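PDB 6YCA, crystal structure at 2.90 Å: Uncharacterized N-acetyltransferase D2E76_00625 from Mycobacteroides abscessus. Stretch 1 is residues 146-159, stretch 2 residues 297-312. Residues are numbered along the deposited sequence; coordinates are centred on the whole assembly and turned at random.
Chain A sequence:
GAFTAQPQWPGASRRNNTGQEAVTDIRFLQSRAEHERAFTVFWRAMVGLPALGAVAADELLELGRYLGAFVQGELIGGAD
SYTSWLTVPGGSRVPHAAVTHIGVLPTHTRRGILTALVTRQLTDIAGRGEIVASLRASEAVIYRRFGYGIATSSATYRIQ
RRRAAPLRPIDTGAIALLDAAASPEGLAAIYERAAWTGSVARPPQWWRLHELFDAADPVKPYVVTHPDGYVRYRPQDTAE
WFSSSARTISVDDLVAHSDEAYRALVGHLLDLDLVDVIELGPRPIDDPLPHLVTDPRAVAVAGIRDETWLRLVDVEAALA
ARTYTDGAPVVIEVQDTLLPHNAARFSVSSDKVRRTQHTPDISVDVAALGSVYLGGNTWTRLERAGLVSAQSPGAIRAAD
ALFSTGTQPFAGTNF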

# COMPACT_ATOMS: atom_id res chain seq x y z
N PHE A 146 -31.62 -17.63 -17.19
CA PHE A 146 -31.85 -18.92 -17.85
C PHE A 146 -32.18 -20.03 -16.86
O PHE A 146 -32.24 -21.20 -17.26
CB PHE A 146 -30.65 -19.31 -18.71
CG PHE A 146 -30.25 -18.26 -19.72
CD1 PHE A 146 -31.15 -17.85 -20.69
CD2 PHE A 146 -28.99 -17.70 -19.70
CE1 PHE A 146 -30.78 -16.89 -21.62
CE2 PHE A 146 -28.62 -16.74 -20.62
CZ PHE A 146 -29.52 -16.33 -21.59
N GLY A 147 -32.39 -19.70 -15.59
CA GLY A 147 -32.71 -20.69 -14.58
C GLY A 147 -31.56 -21.14 -13.71
O GLY A 147 -31.76 -21.98 -12.83
N TYR A 148 -30.35 -20.61 -13.93
CA TYR A 148 -29.20 -20.96 -13.11
C TYR A 148 -29.24 -20.22 -11.78
O TYR A 148 -29.45 -19.00 -11.74
CB TYR A 148 -27.91 -20.61 -13.85
CG TYR A 148 -27.49 -21.58 -14.93
CD1 TYR A 148 -28.07 -21.54 -16.19
CD2 TYR A 148 -26.49 -22.52 -14.69
CE1 TYR A 148 -27.67 -22.43 -17.19
CE2 TYR A 148 -26.08 -23.40 -15.68
CZ TYR A 148 -26.68 -23.35 -16.92
OH TYR A 148 -26.28 -24.22 -17.91
N GLY A 149 -29.02 -20.94 -10.69
CA GLY A 149 -28.95 -20.34 -9.38
C GLY A 149 -27.65 -20.70 -8.69
O GLY A 149 -27.06 -21.75 -8.95
N ILE A 150 -27.18 -19.79 -7.84
CA ILE A 150 -25.95 -20.03 -7.10
C ILE A 150 -26.23 -21.09 -6.04
O ILE A 150 -26.93 -20.82 -5.05
CB ILE A 150 -25.41 -18.75 -6.47
CG1 ILE A 150 -25.13 -17.70 -7.55
CG2 ILE A 150 -24.14 -19.05 -5.70
CD1 ILE A 150 -24.63 -16.38 -7.01
N ALA A 151 -25.68 -22.29 -6.22
CA ALA A 151 -25.98 -23.41 -5.34
C ALA A 151 -24.90 -23.71 -4.31
O ALA A 151 -25.22 -24.22 -3.23
CB ALA A 151 -26.26 -24.68 -6.15
N THR A 152 -23.63 -23.42 -4.61
CA THR A 152 -22.56 -23.59 -3.65
C THR A 152 -21.64 -22.37 -3.69
O THR A 152 -21.53 -21.70 -4.72
CB THR A 152 -21.68 -24.82 -3.93
OG1 THR A 152 -20.74 -24.52 -4.97
CG2 THR A 152 -22.53 -26.03 -4.32
N SER A 153 -20.97 -22.13 -2.58
CA SER A 153 -19.96 -21.08 -2.49
C SER A 153 -18.69 -21.67 -1.90
O SER A 153 -18.71 -22.72 -1.24
CB SER A 153 -20.43 -19.90 -1.63
OG SER A 153 -21.58 -19.28 -2.19
N SER A 154 -17.58 -20.99 -2.15
CA SER A 154 -16.27 -21.41 -1.68
C SER A 154 -15.61 -20.29 -0.89
O SER A 154 -15.93 -19.10 -1.08
CB SER A 154 -15.37 -21.83 -2.86
OG SER A 154 -15.00 -20.70 -3.63
N ALA A 155 -14.71 -20.66 -0.00
CA ALA A 155 -14.02 -19.71 0.86
C ALA A 155 -12.51 -19.90 0.75
O ALA A 155 -12.02 -20.94 0.31
CB ALA A 155 -14.46 -19.81 2.33
N THR A 156 -11.78 -18.86 1.16
CA THR A 156 -10.33 -18.85 1.18
C THR A 156 -9.86 -18.52 2.59
O THR A 156 -10.24 -17.50 3.16
CB THR A 156 -9.79 -17.78 0.24
OG1 THR A 156 -10.38 -17.97 -1.05
CG2 THR A 156 -8.28 -17.90 0.13
N TYR A 157 -9.01 -19.39 3.14
CA TYR A 157 -8.52 -19.23 4.50
C TYR A 157 -7.03 -18.92 4.50
O TYR A 157 -6.26 -19.49 3.71
CB TYR A 157 -8.76 -20.52 5.29
CG TYR A 157 -10.21 -20.91 5.34
CD1 TYR A 157 -10.79 -21.65 4.32
CD2 TYR A 157 -11.01 -20.55 6.42
CE1 TYR A 157 -12.12 -22.01 4.36
CE2 TYR A 157 -12.34 -20.91 6.47
CZ TYR A 157 -12.89 -21.64 5.44
OH TYR A 157 -14.21 -22.01 5.47
N ARG A 158 -6.63 -18.01 5.38
CA ARG A 158 -5.23 -17.76 5.70
C ARG A 158 -5.00 -18.15 7.16
O ARG A 158 -5.65 -17.60 8.06
CB ARG A 158 -4.83 -16.29 5.53
CG ARG A 158 -4.57 -15.78 4.13
CD ARG A 158 -4.12 -14.33 4.28
NE ARG A 158 -2.90 -14.24 5.08
CZ ARG A 158 -2.44 -13.11 5.65
NH1 ARG A 158 -3.12 -11.97 5.51
NH2 ARG A 158 -1.33 -13.13 6.37
N ILE A 159 -4.11 -19.11 7.37
CA ILE A 159 -3.78 -19.61 8.70
C ILE A 159 -2.40 -19.09 9.07
O ILE A 159 -1.44 -19.27 8.30
CB ILE A 159 -3.81 -21.14 8.73
CG1 ILE A 159 -5.18 -21.66 8.31
CG2 ILE A 159 -3.44 -21.64 10.12
CD1 ILE A 159 -5.27 -23.18 8.27
N ARG A 297 -8.84 -17.54 15.89
CA ARG A 297 -8.48 -16.36 15.11
C ARG A 297 -7.17 -16.51 14.36
O ARG A 297 -6.80 -15.60 13.60
CB ARG A 297 -8.47 -15.11 16.00
CG ARG A 297 -9.86 -14.74 16.48
CD ARG A 297 -9.84 -13.57 17.42
NE ARG A 297 -11.15 -13.35 18.01
CZ ARG A 297 -11.37 -12.52 19.02
NH1 ARG A 297 -10.37 -11.84 19.56
NH2 ARG A 297 -12.61 -12.37 19.49
N ALA A 298 -6.46 -17.62 14.54
CA ALA A 298 -5.34 -17.95 13.67
C ALA A 298 -5.81 -18.29 12.26
O ALA A 298 -5.01 -18.29 11.33
CB ALA A 298 -4.55 -19.12 14.24
N VAL A 299 -7.10 -18.57 12.08
CA VAL A 299 -7.67 -18.92 10.79
C VAL A 299 -8.55 -17.75 10.38
O VAL A 299 -9.56 -17.45 11.03
CB VAL A 299 -8.48 -20.22 10.87
CG1 VAL A 299 -9.03 -20.60 9.50
CG2 VAL A 299 -7.63 -21.35 11.44
N ALA A 300 -8.18 -17.08 9.29
CA ALA A 300 -8.89 -15.92 8.80
C ALA A 300 -9.48 -16.22 7.43
O ALA A 300 -8.82 -16.84 6.59
CB ALA A 300 -7.97 -14.70 8.69
N VAL A 301 -10.72 -15.79 7.22
CA VAL A 301 -11.37 -15.92 5.92
C VAL A 301 -10.89 -14.76 5.06
O VAL A 301 -11.18 -13.60 5.34
CB VAL A 301 -12.89 -15.93 6.05
CG1 VAL A 301 -13.55 -15.89 4.68
CG2 VAL A 301 -13.34 -17.17 6.81
N ALA A 302 -10.09 -15.07 4.03
CA ALA A 302 -9.56 -14.05 3.13
C ALA A 302 -10.49 -13.72 1.98
O ALA A 302 -10.17 -12.84 1.17
CB ALA A 302 -8.18 -14.47 2.60
N GLY A 303 -11.63 -14.41 1.87
CA GLY A 303 -12.58 -14.13 0.81
C GLY A 303 -13.62 -15.21 0.62
O GLY A 303 -13.38 -16.38 0.95
N ILE A 304 -14.79 -14.84 0.12
CA ILE A 304 -15.87 -15.78 -0.18
C ILE A 304 -16.47 -15.39 -1.52
O ILE A 304 -16.78 -14.22 -1.75
CB ILE A 304 -16.95 -15.80 0.91
CG1 ILE A 304 -16.42 -16.51 2.16
CG2 ILE A 304 -18.21 -16.48 0.41
CD1 ILE A 304 -17.42 -16.61 3.28
N ARG A 305 -16.65 -16.38 -2.40
CA ARG A 305 -17.11 -16.13 -3.76
C ARG A 305 -18.12 -17.20 -4.14
O ARG A 305 -18.07 -18.33 -3.64
CB ARG A 305 -15.93 -16.11 -4.74
CG ARG A 305 -16.27 -15.58 -6.14
CD ARG A 305 -15.00 -15.33 -6.95
NE ARG A 305 -15.27 -14.71 -8.24
CZ ARG A 305 -15.32 -13.39 -8.44
NH1 ARG A 305 -15.13 -12.56 -7.42
NH2 ARG A 305 -15.56 -12.90 -9.65
N ASP A 306 -19.04 -16.84 -5.03
CA ASP A 306 -19.98 -17.82 -5.57
C ASP A 306 -19.22 -18.88 -6.35
O ASP A 306 -18.18 -18.62 -6.96
CB ASP A 306 -21.00 -17.15 -6.49
CG ASP A 306 -20.34 -16.31 -7.58
OD1 ASP A 306 -19.67 -15.31 -7.25
OD2 ASP A 306 -20.48 -16.66 -8.77
N GLU A 307 -19.74 -20.11 -6.31
CA GLU A 307 -19.06 -21.22 -6.98
C GLU A 307 -19.96 -21.90 -8.00
O GLU A 307 -19.83 -21.66 -9.21
CB GLU A 307 -18.53 -22.23 -5.97
CG GLU A 307 -17.62 -23.24 -6.60
CD GLU A 307 -17.11 -24.28 -5.63
OE1 GLU A 307 -17.93 -24.84 -4.86
OE2 GLU A 307 -15.89 -24.51 -5.62
N THR A 308 -20.85 -22.76 -7.54
CA THR A 308 -21.68 -23.55 -8.44
C THR A 308 -22.90 -22.73 -8.86
O THR A 308 -23.72 -22.35 -8.02
CB THR A 308 -22.14 -24.84 -7.77
OG1 THR A 308 -21.02 -25.57 -7.27
CG2 THR A 308 -22.90 -25.70 -8.76
N TRP A 309 -23.02 -22.48 -10.16
CA TRP A 309 -24.25 -21.96 -10.74
C TRP A 309 -25.01 -23.17 -11.27
O TRP A 309 -24.67 -23.73 -12.31
CB TRP A 309 -23.95 -20.94 -11.84
CG TRP A 309 -23.44 -19.64 -11.32
CD1 TRP A 309 -22.19 -19.38 -10.85
CD2 TRP A 309 -24.17 -18.41 -11.19
NE1 TRP A 309 -22.09 -18.07 -10.45
CE2 TRP A 309 -23.30 -17.46 -10.65
CE3 TRP A 309 -25.49 -18.03 -11.48
CZ2 TRP A 309 -23.68 -16.15 -10.40
CZ3 TRP A 309 -25.87 -16.73 -11.23
CH2 TRP A 309 -24.97 -15.80 -10.69
N LEU A 310 -26.02 -23.60 -10.52
CA LEU A 310 -26.74 -24.83 -10.78
C LEU A 310 -28.03 -24.54 -11.54
O LEU A 310 -28.75 -23.59 -11.23
CB LEU A 310 -27.07 -25.55 -9.47
CG LEU A 310 -27.82 -26.87 -9.59
CD1 LEU A 310 -27.02 -27.85 -10.42
CD2 LEU A 310 -28.08 -27.44 -8.21
N ARG A 311 -28.30 -25.36 -12.56
CA ARG A 311 -29.52 -25.26 -13.36
C ARG A 311 -30.20 -26.62 -13.35
O ARG A 311 -29.66 -27.60 -13.88
CB ARG A 311 -29.17 -24.83 -14.79
CG ARG A 311 -30.27 -25.04 -15.80
CD ARG A 311 -31.40 -24.04 -15.67
NE ARG A 311 -32.69 -24.70 -15.82
CZ ARG A 311 -33.78 -24.14 -16.35
NH1 ARG A 311 -33.74 -22.90 -16.79
NH2 ARG A 311 -34.90 -24.84 -16.44
N LEU A 312 -31.39 -26.69 -12.76
CA LEU A 312 -32.17 -27.92 -12.72
C LEU A 312 -32.83 -28.15 -14.08
O LEU A 312 -33.72 -27.39 -14.48
CB LEU A 312 -33.21 -27.85 -11.60
CG LEU A 312 -32.67 -27.66 -10.18
CD1 LEU A 312 -33.79 -27.55 -9.18
CD2 LEU A 312 -31.74 -28.81 -9.81

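The two stretches pair as antiparallel strands, and the apolar part of their contact lies mainly on the face that carries Ile-150, Ala-155, Tyr-157 and Ile-159 from the first strand and Trp-309, Ile-304, Val-301 and Val-299 from the second. Close packing there joins Ile-150 to Trp-309, a non-hydrogen-bonded pair whose CA atoms are 4.5 Å apart. Ile-150 CG1 sits 3.5 Å from the centroid of the six-membered ring of Trp-309, only 9° off the ring normal, so CG1 sits over the ring face, and the CG1-CD1 bond runs nearly parallel to it. Ile-150 CD1 extends the contact, reaching Trp-309 CZ2 at 3.5 Å and Asp-306 CB at 3.7 Å. The indole is tethered within its own strand by a hydrogen bond from Trp-309 NE1 to Asp-306 OD2 (2.7 Å).

Farther along this face, Ala-155 CB meets Ile-304 CG1 at 3.8 Å. Tyr-157 then spans two valines, with CD2 3.7 Å from Val-299 CG1 and CE2 3.9 Å from Val-301 CG2, and Ile-159 CG1 closes the row 4.0 Å from Val-299 CG2.

Main-chain hydrogen bonds hold these side chains in register. Gly-149 N donates to Leu-310 O (2.7 Å) and Leu-310 N to Gly-149 O (2.6 Å); Ser-154 N to Arg-305 O and Arg-305 N to Ser-154 O are both 3.1 Å, and Arg-158 and Ala-300 pair likewise, with Arg-158 N to Ala-300 O at 2.8 Å and Ala-300 N to Arg-158 O at 2.9 Å. The pattern is less regular around Thr-152, whose O accepts from both Glu-307 N (2.9 Å) and Thr-308 N (3.1 Å). Another irregularity occurs at Thr-156, whose N donates to Gly-303 O (3.0 Å) while its O accepts from Ala-302 N (2.6 Å). The backbone angles of Gly-303 would jam a CB against the preceding carbonyl oxygen, which by itself calls for glycine.

Side-chain polarity concentrates at Thr-152. Its OG1 donates to Glu-307 OE1 (2.8 Å) and accepts from Thr-308 OG1 (2.5 Å), linking three side chains; Thr-308 N also donates to Thr-152 OG1 (3.1 Å).

At the far end, Arg-311 combines both kinds of contact. Its CB lies over the face of the Tyr-148 ring, 3.4 Å from the centroid, while Arg-311 NH1 donates a very short 2.3 Å hydrogen bond to Phe-146 O. The guanidinium passes so close to Gly-147, with NH1 3.3 Å from Gly-147 CA, that an ideal CB there would fall 1.9 Å from Arg-311 NH1 and clash.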